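Local coordinates for protein Lys-gingipain W83 (Porphyromonas gingivalis, PDB 3KM5) that cleaves proteins after lysine as a secreted cysteine protease, and is represented here by its K2 cleaved adhesin domain, a calcium-binding beta jelly roll from a haemolytic adhesin region, at residues G32-S38 with S50-F56; Y83-N87 with Y168-D172; W21-D27 with P65-S71; K72-A77 with T153-A157. Residue numbers count along the deposited sequence, not the author numbering.

How the contacts relate
Starting from the N terminus, strand 22-25 is the first of these segments, and contact 3 closes when 65-71 returns antiparallel to it. Nested inside that loop is contact 1, the hairpin-like pairing of 32-38 with 50-56 in the other sheet of the sandwich. Contacts 2 and 4 both open after contact 3 has closed and cross each other: 72-77 meets 153-157, while 83-87 waits for 168-172. Strand 168-177 lies beside 51-56, joining contacts 1 and 2 in one sheet and at one calcium ion; strand 155-161 lies beside 66-70, joining contacts 3 and 4 in the other. Trp-33 and Ser-55 of contact 1 reach Asn-67 of contact 3 between the sheets.

Contact 1: residues G32-S38 with S50-F56; sequences GWLCLSS and SNVVSSF. With CA (calcium ion), chain D; NO3 (nitrate ion), chain F.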
# COMPACT_ATOMS: atom_id res chain seq x y z
N GLY A 32 -9.83 -3.40 3.29
CA GLY A 32 -9.03 -3.20 2.12
C GLY A 32 -8.12 -2.01 2.31
O GLY A 32 -7.77 -1.67 3.45
N TRP A 33 -7.72 -1.42 1.19
CA TRP A 33 -6.83 -0.26 1.22
C TRP A 33 -7.55 1.01 1.67
O TRP A 33 -8.61 1.35 1.13
CB TRP A 33 -6.26 -0.02 -0.17
CG TRP A 33 -5.25 -1.03 -0.63
CD1 TRP A 33 -5.49 -2.08 -1.44
CD2 TRP A 33 -3.84 -1.05 -0.36
NE1 TRP A 33 -4.34 -2.76 -1.70
CE2 TRP A 33 -3.30 -2.17 -1.03
CE3 TRP A 33 -2.99 -0.27 0.42
CZ2 TRP A 33 -1.93 -2.45 -1.01
CZ3 TRP A 33 -1.64 -0.58 0.47
CH2 TRP A 33 -1.13 -1.68 -0.23
N LEU A 34 -6.98 1.70 2.66
CA LEU A 34 -7.54 2.93 3.21
C LEU A 34 -6.44 3.96 3.39
O LEU A 34 -5.33 3.61 3.80
CB LEU A 34 -8.16 2.70 4.59
CG LEU A 34 -9.42 1.84 4.73
CD1 LEU A 34 -9.73 1.72 6.21
CD2 LEU A 34 -10.60 2.45 4.00
N CYS A 35 -6.77 5.22 3.19
CA CYS A 35 -5.90 6.31 3.58
C CYS A 35 -5.90 6.43 5.09
O CYS A 35 -6.94 6.28 5.73
CB CYS A 35 -6.43 7.60 2.98
SG CYS A 35 -5.64 9.14 3.57
N LEU A 36 -4.71 6.60 5.67
CA LEU A 36 -4.53 6.89 7.09
C LEU A 36 -3.79 8.21 7.25
O LEU A 36 -2.88 8.51 6.47
CB LEU A 36 -3.70 5.83 7.78
CG LEU A 36 -4.17 4.39 7.66
CD1 LEU A 36 -3.18 3.46 8.38
CD2 LEU A 36 -5.63 4.19 8.14
N SER A 37 -4.18 8.99 8.28
CA SER A 37 -3.47 10.22 8.63
C SER A 37 -2.78 10.13 9.99
O SER A 37 -3.38 9.63 10.96
CB SER A 37 -4.43 11.39 8.69
OG SER A 37 -3.74 12.54 9.14
N SER A 38 -1.55 10.60 10.06
CA SER A 38 -0.81 10.69 11.31
C SER A 38 -1.47 11.64 12.32
O SER A 38 -1.17 11.57 13.51
CB SER A 38 0.63 11.16 11.06
OG SER A 38 0.61 12.45 10.46
N SER A 50 1.25 14.10 6.06
CA SER A 50 0.58 13.39 7.14
C SER A 50 -0.06 12.08 6.71
O SER A 50 -0.37 11.24 7.57
CB SER A 50 -0.48 14.26 7.82
OG SER A 50 -1.59 14.51 6.98
N ASN A 51 -0.24 11.88 5.41
CA ASN A 51 -1.06 10.76 4.92
C ASN A 51 -0.31 9.64 4.20
O ASN A 51 0.65 9.86 3.47
CB ASN A 51 -2.13 11.30 3.98
CG ASN A 51 -3.22 12.13 4.71
OD1 ASN A 51 -3.12 12.36 5.90
ND2 ASN A 51 -4.23 12.54 3.99
N VAL A 52 -0.80 8.44 4.40
CA VAL A 52 -0.35 7.26 3.63
C VAL A 52 -1.56 6.49 3.13
O VAL A 52 -2.68 6.84 3.46
CB VAL A 52 0.50 6.32 4.53
CG1 VAL A 52 1.68 7.12 5.16
CG2 VAL A 52 -0.40 5.70 5.60
N VAL A 53 -1.34 5.41 2.38
CA VAL A 53 -2.39 4.41 2.16
C VAL A 53 -1.95 3.09 2.86
O VAL A 53 -0.74 2.83 2.97
CB VAL A 53 -2.71 4.23 0.67
CG1 VAL A 53 -1.59 3.46 -0.07
CG2 VAL A 53 -4.11 3.61 0.44
N SER A 54 -2.91 2.28 3.30
CA SER A 54 -2.61 1.14 4.20
C SER A 54 -3.47 -0.03 3.83
O SER A 54 -4.59 0.14 3.36
CB SER A 54 -2.92 1.53 5.65
OG SER A 54 -4.33 1.69 5.83
N SER A 55 -2.94 -1.22 4.09
CA SER A 55 -3.69 -2.46 4.03
C SER A 55 -3.15 -3.40 5.14
O SER A 55 -1.96 -3.48 5.38
CB SER A 55 -3.56 -3.11 2.64
OG SER A 55 -4.26 -4.36 2.60
N PHE A 56 -4.05 -4.04 5.84
CA PHE A 56 -3.72 -4.82 7.03
C PHE A 56 -3.81 -6.34 6.83
O PHE A 56 -4.73 -6.87 6.18
CB PHE A 56 -4.63 -4.39 8.20
CG PHE A 56 -4.34 -3.00 8.67
CD1 PHE A 56 -3.50 -2.78 9.74
CD2 PHE A 56 -4.83 -1.90 8.00
CE1 PHE A 56 -3.22 -1.52 10.17
CE2 PHE A 56 -4.57 -0.62 8.41
CZ PHE A 56 -3.73 -0.42 9.49
CA CA D . 2.04 11.28 2.18
N NO3 F . -11.55 -1.15 4.96
O1 NO3 F . -11.58 -1.10 3.57
O2 NO3 F . -10.41 -1.57 5.62
O3 NO3 F . -12.67 -0.76 5.74
O HOH W 1 -7.04 -3.45 5.43
O HOH W 2 -6.67 -0.11 5.64
O HOH W 3 3.61 12.39 0.81
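Five main-chain hydrogen bonds hold 32-38 against 50-56 as an antiparallel pair in one sheet of the jelly roll. Leu-34 and Ser-54 exchange two (Leu-34 N to Ser-54 O 2.9 Å, Ser-54 N to Leu-34 O 2.8 Å), Leu-36 and Val-52 exchange two more, and Ser-38 N reaches Ser-50 O at 2.8 Å. The hydroxyl Ser-54 OG also donates to Leu-34 O at 3.0 Å. Beyond the paired part, water 1 bridges Gly-32 O and Phe-56 N. At the other end Asn-51 O binds calcium at 2.4 Å, in a site completed by Thr-8, Glu-10, Gly-48, Asp-172 and water.

Packing differs on the two faces. Leu-36 lies against Val-52 and meets the edge of the Phe-56 ring, CD1 to CZ 4.1 Å. The Trp-33 ring lies in the sandwich interior, where its NE1 hydrogen-bonds to Asn-67 O and the ring touches Leu-69 and Phe-158. Over its six-membered ring sits Ser-55 CB, 3.6 Å from the centroid and nearly on the normal.

Contact 2: residues Y83-N87 with Y168-D172; sequences YYAVN and YILLD. With CA (calcium ion), chain D.
Two extended strands, 83-86 and 168-172, run antiparallel with their axes 4.6 Å apart and their directions at 156°. Tyr-168 begins the second segment with chi1 p, which brings its ring beside Asn-87: CZ lies 3.6 Å from Asn-87 N and CE2 3.8 Å from Asn-87 CB, while OH bonds to Ser-140. Water 4 accepts from both Tyr-168 N (3.1 Å) and Asn-87 N (2.9 Å). Ile-169 comes next, its CD1 4.3 Å from Tyr-84 CB. Leu-170 is in a hydrogen-bonded pair with Ala-85: Leu-170 N to Ala-85 O is 2.9 Å, Ala-85 N to Leu-170 O 3.0 Å. Leu-171, opposite Tyr-84 in a non-hydrogen-bonded pair, places CD2 3.7 Å from Tyr-84 CB. Asp-172 restores the bonded pairing with Tyr-83, Asp-172 N to Tyr-83 O at 3.0 Å and Tyr-83 N to Asp-172 O at 3.2 Å. With chi1 t its carboxylate leads away from Tyr-83 and grips calcium in bidentate fashion, OD1 at 2.5 Å and OD2 at 2.6 Å. Tyr-83, chi1 m, stacks on His-47. Strand 51-56 flanks 168-172, so these are inner strands of a jelly-roll sheet, and Asp-172 joins Thr-8, Glu-10, Gly-48 and Asn-51 in a calcium site.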
# COMPACT_ATOMS: atom_id res chain seq x y z
N TYR A 83 7.59 4.32 -1.86
CA TYR A 83 8.11 3.94 -0.56
C TYR A 83 7.06 3.14 0.19
O TYR A 83 5.89 3.48 0.16
CB TYR A 83 8.53 5.18 0.26
CG TYR A 83 9.51 6.06 -0.45
CD1 TYR A 83 10.88 5.98 -0.22
CD2 TYR A 83 9.06 7.00 -1.38
CE1 TYR A 83 11.79 6.82 -0.94
CE2 TYR A 83 9.94 7.80 -2.08
CZ TYR A 83 11.29 7.73 -1.85
OH TYR A 83 12.16 8.54 -2.58
N TYR A 84 7.50 2.05 0.83
CA TYR A 84 6.63 1.26 1.68
C TYR A 84 7.20 1.15 3.07
O TYR A 84 8.39 1.32 3.31
CB TYR A 84 6.38 -0.12 1.07
CG TYR A 84 7.48 -1.15 1.22
CD1 TYR A 84 7.63 -1.89 2.38
CD2 TYR A 84 8.38 -1.37 0.20
CE1 TYR A 84 8.62 -2.83 2.51
CE2 TYR A 84 9.35 -2.35 0.31
CZ TYR A 84 9.48 -3.04 1.46
OH TYR A 84 10.47 -4.01 1.55
N ALA A 85 6.31 0.82 3.99
CA ALA A 85 6.71 0.58 5.37
C ALA A 85 5.88 -0.58 5.92
O ALA A 85 4.74 -0.75 5.59
CB ALA A 85 6.52 1.86 6.23
N VAL A 86 6.50 -1.38 6.77
CA VAL A 86 5.81 -2.47 7.45
C VAL A 86 6.14 -2.37 8.94
O VAL A 86 6.96 -1.57 9.34
CB VAL A 86 6.20 -3.88 6.91
CG1 VAL A 86 5.81 -4.01 5.45
CG2 VAL A 86 7.70 -4.13 7.06
N ASN A 87 5.47 -3.18 9.74
CA ASN A 87 5.82 -3.31 11.17
C ASN A 87 7.00 -4.26 11.23
O ASN A 87 6.87 -5.44 10.89
CB ASN A 87 4.64 -3.89 11.93
CG ASN A 87 4.91 -4.06 13.39
OD1 ASN A 87 6.06 -4.14 13.84
ND2 ASN A 87 3.84 -4.07 14.16
N TYR A 168 0.77 -4.79 8.73
CA TYR A 168 0.30 -3.85 7.70
C TYR A 168 1.40 -3.68 6.68
O TYR A 168 2.59 -3.97 6.91
CB TYR A 168 -0.10 -2.46 8.28
CG TYR A 168 0.99 -1.80 9.06
CD1 TYR A 168 2.05 -1.22 8.41
CD2 TYR A 168 1.01 -1.81 10.46
CE1 TYR A 168 3.06 -0.64 9.06
CE2 TYR A 168 2.04 -1.20 11.14
CZ TYR A 168 3.08 -0.62 10.44
OH TYR A 168 4.16 -0.04 11.08
N ILE A 169 0.96 -3.21 5.50
CA ILE A 169 1.84 -2.52 4.55
C ILE A 169 1.29 -1.12 4.31
O ILE A 169 0.09 -0.92 4.10
CB ILE A 169 2.03 -3.31 3.27
CG1 ILE A 169 2.97 -2.57 2.33
CG2 ILE A 169 0.73 -3.64 2.55
CD1 ILE A 169 3.61 -3.43 1.28
N LEU A 170 2.18 -0.13 4.40
CA LEU A 170 1.84 1.25 4.05
C LEU A 170 2.56 1.63 2.75
O LEU A 170 3.71 1.19 2.55
CB LEU A 170 2.31 2.22 5.13
CG LEU A 170 1.97 1.84 6.56
CD1 LEU A 170 2.54 2.86 7.56
CD2 LEU A 170 0.47 1.69 6.72
N LEU A 171 1.96 2.52 1.94
CA LEU A 171 2.61 3.08 0.77
C LEU A 171 2.50 4.58 0.82
O LEU A 171 1.52 5.11 1.33
CB LEU A 171 2.01 2.60 -0.57
CG LEU A 171 1.90 1.10 -0.73
CD1 LEU A 171 1.02 0.74 -1.92
CD2 LEU A 171 3.27 0.49 -0.93
N ASP A 172 3.50 5.25 0.28
CA ASP A 172 3.44 6.72 0.16
C ASP A 172 4.35 7.15 -0.98
O ASP A 172 5.23 6.43 -1.41
CB ASP A 172 3.83 7.33 1.50
CG ASP A 172 3.36 8.78 1.68
OD1 ASP A 172 2.61 9.28 0.83
OD2 ASP A 172 3.70 9.34 2.74
CA CA D . 2.04 11.28 2.18
O HOH W 4 3.82 -5.48 9.08
O HOH W 3 3.61 12.39 0.81

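Contact 3: residues W21-D27 with P65-S71; sequences WTTIDAD and PDNYLIS. With CA (calcium ion), chain C.
At one border of a five-stranded jelly-roll sheet, edge strand 22-25 lies antiparallel to 66-70, axes 4.7 Å apart and directions at 170°. Thr-22 and Ile-70 form a hydrogen-bonded pair (Thr-22 N to Ile-70 O 2.9 Å, Ile-70 N to Thr-22 O 2.8 Å), as do Ile-24 and Tyr-68 (3.0 Å from Ile-24 N to Tyr-68 O, 2.9 Å from Tyr-68 N to Ile-24 O). Thr-23 with Leu-69 and Asp-25 with Asn-67 are non-hydrogen-bonded pairs.

On one face Ile-24 (chi1 m, chi2 t) is a knob between two neighbours: its CD1 meets Ile-70 CD1 at 3.6 Å and rests over the Tyr-68 ring, while Ala-26 CB sits at that ring's edge, 3.8 Å from Tyr-68 CE2. On the face turned to the sandwich interior, Trp-21 (chi1 m, chi2 67°) lays its ring along the other strand, CE3 3.5 Å from Leu-69 CG, with Ser-71 CA over the six-membered ring, 3.8 Å from its centroid.

Past Asp-25 the chain turns to wrap a calcium ion, with Asp-29 and Gln-31 completing the protein ligands. Asp-25 OD1 binds at 2.3 Å and Asn-67 OD1 at 2.4 Å. Asp-27 (chi1 p) uses OD1 at 2.4 Å and OD2 at 2.8 Å; the same OD1 accepts from Asp-66 N at 2.8 Å.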
# COMPACT_ATOMS: atom_id res chain seq x y z
N TRP A 21 -8.10 6.77 -6.88
CA TRP A 21 -7.73 5.35 -7.02
C TRP A 21 -9.00 4.56 -6.89
O TRP A 21 -10.00 5.04 -6.33
CB TRP A 21 -6.74 4.91 -5.92
CG TRP A 21 -5.40 5.57 -6.02
CD1 TRP A 21 -5.12 6.90 -5.83
CD2 TRP A 21 -4.16 4.97 -6.45
NE1 TRP A 21 -3.80 7.14 -6.06
CE2 TRP A 21 -3.18 5.98 -6.43
CE3 TRP A 21 -3.78 3.67 -6.79
CZ2 TRP A 21 -1.87 5.75 -6.77
CZ3 TRP A 21 -2.45 3.42 -7.12
CH2 TRP A 21 -1.50 4.46 -7.11
N THR A 22 -8.99 3.34 -7.40
CA THR A 22 -10.06 2.41 -7.06
C THR A 22 -9.49 1.24 -6.29
O THR A 22 -8.28 1.07 -6.26
CB THR A 22 -10.83 1.94 -8.30
OG1 THR A 22 -9.93 1.40 -9.26
CG2 THR A 22 -11.63 3.11 -8.97
N THR A 23 -10.33 0.45 -5.66
CA THR A 23 -9.89 -0.65 -4.86
C THR A 23 -10.77 -1.86 -5.14
O THR A 23 -11.92 -1.75 -5.57
CB THR A 23 -9.95 -0.36 -3.36
OG1 THR A 23 -11.32 -0.19 -2.96
CG2 THR A 23 -9.15 0.88 -2.96
N ILE A 24 -10.17 -3.02 -4.90
CA ILE A 24 -10.86 -4.31 -4.89
C ILE A 24 -10.56 -5.05 -3.58
O ILE A 24 -9.38 -5.24 -3.19
CB ILE A 24 -10.47 -5.22 -6.08
CG1 ILE A 24 -10.60 -4.49 -7.42
CG2 ILE A 24 -11.35 -6.50 -6.09
CD1 ILE A 24 -10.04 -5.30 -8.60
N ASP A 25 -11.62 -5.43 -2.88
CA ASP A 25 -11.51 -6.35 -1.73
C ASP A 25 -11.69 -7.77 -2.25
O ASP A 25 -12.78 -8.32 -2.12
CB ASP A 25 -12.62 -6.00 -0.74
CG ASP A 25 -12.75 -6.99 0.40
OD1 ASP A 25 -11.73 -7.62 0.76
OD2 ASP A 25 -13.87 -7.14 0.91
N ALA A 26 -10.70 -8.34 -2.94
CA ALA A 26 -10.92 -9.57 -3.66
C ALA A 26 -11.14 -10.77 -2.74
O ALA A 26 -11.88 -11.68 -3.12
CB ALA A 26 -9.76 -9.81 -4.62
N ASP A 27 -10.56 -10.78 -1.54
CA ASP A 27 -10.81 -11.90 -0.61
C ASP A 27 -12.22 -11.82 -0.02
O ASP A 27 -12.74 -12.84 0.46
CB ASP A 27 -9.80 -11.91 0.51
CG ASP A 27 -9.76 -10.60 1.23
OD1 ASP A 27 -9.24 -9.60 0.66
OD2 ASP A 27 -10.30 -10.52 2.32
N PRO A 65 -5.56 -11.12 3.54
CA PRO A 65 -5.95 -10.19 2.49
C PRO A 65 -5.70 -10.63 1.06
O PRO A 65 -4.81 -11.43 0.77
CB PRO A 65 -5.06 -8.97 2.79
CG PRO A 65 -3.87 -9.55 3.49
CD PRO A 65 -4.48 -10.58 4.37
N ASP A 66 -6.50 -10.09 0.17
CA ASP A 66 -6.22 -10.03 -1.26
C ASP A 66 -6.82 -8.73 -1.77
O ASP A 66 -7.93 -8.69 -2.33
CB ASP A 66 -6.72 -11.27 -2.00
CG ASP A 66 -6.27 -11.31 -3.46
OD1 ASP A 66 -5.52 -10.41 -3.87
OD2 ASP A 66 -6.72 -12.18 -4.25
N ASN A 67 -6.10 -7.65 -1.48
CA ASN A 67 -6.61 -6.31 -1.64
C ASN A 67 -5.85 -5.59 -2.75
O ASN A 67 -4.61 -5.52 -2.74
CB ASN A 67 -6.43 -5.49 -0.35
CG ASN A 67 -7.09 -6.10 0.86
OD1 ASN A 67 -8.11 -6.77 0.73
ND2 ASN A 67 -6.57 -5.78 2.04
N TYR A 68 -6.58 -5.06 -3.74
CA TYR A 68 -5.98 -4.29 -4.84
C TYR A 68 -6.22 -2.80 -4.70
O TYR A 68 -7.33 -2.35 -4.45
CB TYR A 68 -6.60 -4.74 -6.19
CG TYR A 68 -6.34 -6.15 -6.68
CD1 TYR A 68 -5.59 -6.39 -7.84
CD2 TYR A 68 -6.93 -7.20 -6.06
CE1 TYR A 68 -5.41 -7.66 -8.33
CE2 TYR A 68 -6.74 -8.50 -6.55
CZ TYR A 68 -5.99 -8.70 -7.68
OH TYR A 68 -5.83 -10.01 -8.14
N LEU A 69 -5.16 -2.07 -4.94
CA LEU A 69 -5.17 -0.61 -5.02
C LEU A 69 -4.78 -0.26 -6.46
O LEU A 69 -3.65 -0.54 -6.87
CB LEU A 69 -4.19 -0.02 -4.02
CG LEU A 69 -3.97 1.49 -4.09
CD1 LEU A 69 -5.21 2.19 -3.67
CD2 LEU A 69 -2.86 1.87 -3.18
N ILE A 70 -5.69 0.36 -7.20
CA ILE A 70 -5.56 0.56 -8.64
C ILE A 70 -5.53 2.03 -9.04
O ILE A 70 -6.41 2.83 -8.67
CB ILE A 70 -6.73 -0.16 -9.39
CG1 ILE A 70 -6.75 -1.64 -9.00
CG2 ILE A 70 -6.62 -0.04 -10.91
CD1 ILE A 70 -8.01 -2.43 -9.47
N SER A 71 -4.50 2.40 -9.78
CA SER A 71 -4.30 3.79 -10.20
C SER A 71 -5.36 4.22 -11.20
O SER A 71 -6.10 3.44 -11.77
CB SER A 71 -2.94 3.97 -10.85
OG SER A 71 -2.86 3.32 -12.12
CA CA C . -9.87 -7.75 2.08
O HOH W 5 -8.80 3.29 -11.11
O HOH W 6 -8.25 -8.29 3.83

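Contact 4: residues K72-A77 with T153-A157; sequences KDVTGA and TKYVA
A single direct hydrogen bond joins these segments, Val-74 N to Lys-154 O at 2.8 Å and almost straight (170°), and that carbonyl belongs to a classic beta bulge: Lys-154 and Tyr-155 both face Ser-100 on the neighbouring strand. Lys-154 has phi/psi of -114/-40, and Tyr-155 resumes extended geometry at -128/143. Across from the bulge, 72-77 has no regular structure. Asp-73 (chi1 t) makes an Asx turn, its OD1 accepting from Thr-75 N at 2.9 Å and from Thr-75 OG1 at 2.8 Å. Val-74 to Ala-77 then form a type II beta turn, closed by Ala-77 N to Val-74 O at 2.8 Å, with Gly-76 at the positive phi (108/-16) of its third position.

This loop leads from strand 66-70 in one jelly-roll sheet to 79-86 in the other, passing the start of strand 155-161. The closest CA pair is Thr-75 with Lys-154, 4.3 Å. Water 7 fills the gap beside the turn, accepting from Gly-76 N (2.9 Å) and donating to Ala-77 O (2.9 Å) and Thr-153 O (2.7 Å).

Val-74 (chi1 m) packs inward, CG2 4.1 Å from Val-156 CG2. Tyr-155 (chi1 m) brings CE1 to 3.6 Å from Asp-73 N and CD1 to 3.7 Å from Lys-72 O. The all-t side chain of Lys-154 carries NZ to Thr-102 O, its CG passing Thr-75 OG1 at 3.6 Å.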
# COMPACT_ATOMS: atom_id res chain seq x y z
N LYS A 72 -5.38 5.53 -11.44
CA LYS A 72 -6.03 6.12 -12.60
C LYS A 72 -5.28 5.68 -13.86
O LYS A 72 -4.18 5.09 -13.79
CB LYS A 72 -6.03 7.66 -12.46
CG LYS A 72 -4.66 8.30 -12.59
CD LYS A 72 -4.74 9.82 -12.31
CE LYS A 72 -3.39 10.51 -12.42
NZ LYS A 72 -3.49 11.99 -12.20
N ASP A 73 -5.85 5.99 -15.02
CA ASP A 73 -5.18 5.77 -16.29
C ASP A 73 -3.86 6.56 -16.33
O ASP A 73 -3.85 7.79 -16.20
CB ASP A 73 -6.12 6.18 -17.43
CG ASP A 73 -5.57 5.91 -18.80
OD1 ASP A 73 -4.34 5.89 -18.99
OD2 ASP A 73 -6.39 5.72 -19.72
N VAL A 74 -2.76 5.81 -16.38
CA VAL A 74 -1.41 6.34 -16.47
C VAL A 74 -0.71 5.93 -17.77
O VAL A 74 0.54 5.80 -17.82
CB VAL A 74 -0.54 6.00 -15.20
CG1 VAL A 74 -1.10 6.69 -13.96
CG2 VAL A 74 -0.41 4.49 -14.96
N THR A 75 -1.49 5.76 -18.84
CA THR A 75 -0.91 5.39 -20.13
C THR A 75 0.26 6.30 -20.43
O THR A 75 0.14 7.53 -20.39
CB THR A 75 -1.95 5.48 -21.26
OG1 THR A 75 -2.99 4.51 -21.03
CG2 THR A 75 -1.28 5.19 -22.61
N GLY A 76 1.40 5.70 -20.76
CA GLY A 76 2.65 6.47 -20.94
C GLY A 76 3.69 6.29 -19.85
O GLY A 76 4.87 6.57 -20.04
N ALA A 77 3.25 5.76 -18.70
CA ALA A 77 4.14 5.52 -17.59
C ALA A 77 5.14 4.44 -17.95
O ALA A 77 4.75 3.42 -18.51
CB ALA A 77 3.32 5.11 -16.36
N THR A 153 1.42 -0.29 -20.44
CA THR A 153 0.81 -0.18 -19.11
C THR A 153 -0.19 0.97 -19.10
O THR A 153 0.14 2.11 -19.46
CB THR A 153 1.88 0.05 -18.04
OG1 THR A 153 2.69 -1.13 -17.90
CG2 THR A 153 1.24 0.43 -16.68
N LYS A 154 -1.41 0.69 -18.65
CA LYS A 154 -2.47 1.67 -18.51
C LYS A 154 -2.86 1.91 -17.04
O LYS A 154 -3.13 3.02 -16.63
CB LYS A 154 -3.69 1.20 -19.30
CG LYS A 154 -4.92 2.07 -19.22
CD LYS A 154 -5.92 1.63 -20.30
CE LYS A 154 -7.22 2.39 -20.28
NZ LYS A 154 -8.24 1.61 -21.04
N TYR A 155 -2.91 0.83 -16.26
CA TYR A 155 -3.18 0.91 -14.83
C TYR A 155 -2.12 0.16 -14.08
O TYR A 155 -1.67 -0.89 -14.53
CB TYR A 155 -4.56 0.33 -14.48
CG TYR A 155 -5.74 0.95 -15.21
CD1 TYR A 155 -6.29 2.16 -14.78
CD2 TYR A 155 -6.31 0.33 -16.31
CE1 TYR A 155 -7.37 2.72 -15.42
CE2 TYR A 155 -7.40 0.91 -16.97
CZ TYR A 155 -7.92 2.10 -16.53
OH TYR A 155 -9.01 2.61 -17.22
N VAL A 156 -1.76 0.70 -12.93
CA VAL A 156 -0.81 0.08 -12.02
C VAL A 156 -1.58 -0.26 -10.74
O VAL A 156 -2.30 0.57 -10.21
CB VAL A 156 0.36 1.01 -11.74
CG1 VAL A 156 1.28 0.42 -10.63
CG2 VAL A 156 1.17 1.29 -13.01
N ALA A 157 -1.42 -1.49 -10.27
CA ALA A 157 -2.06 -1.93 -9.04
C ALA A 157 -1.03 -2.37 -8.03
O ALA A 157 -0.00 -2.95 -8.40
CB ALA A 157 -3.01 -3.11 -9.33
O HOH W 7 2.52 3.02 -20.34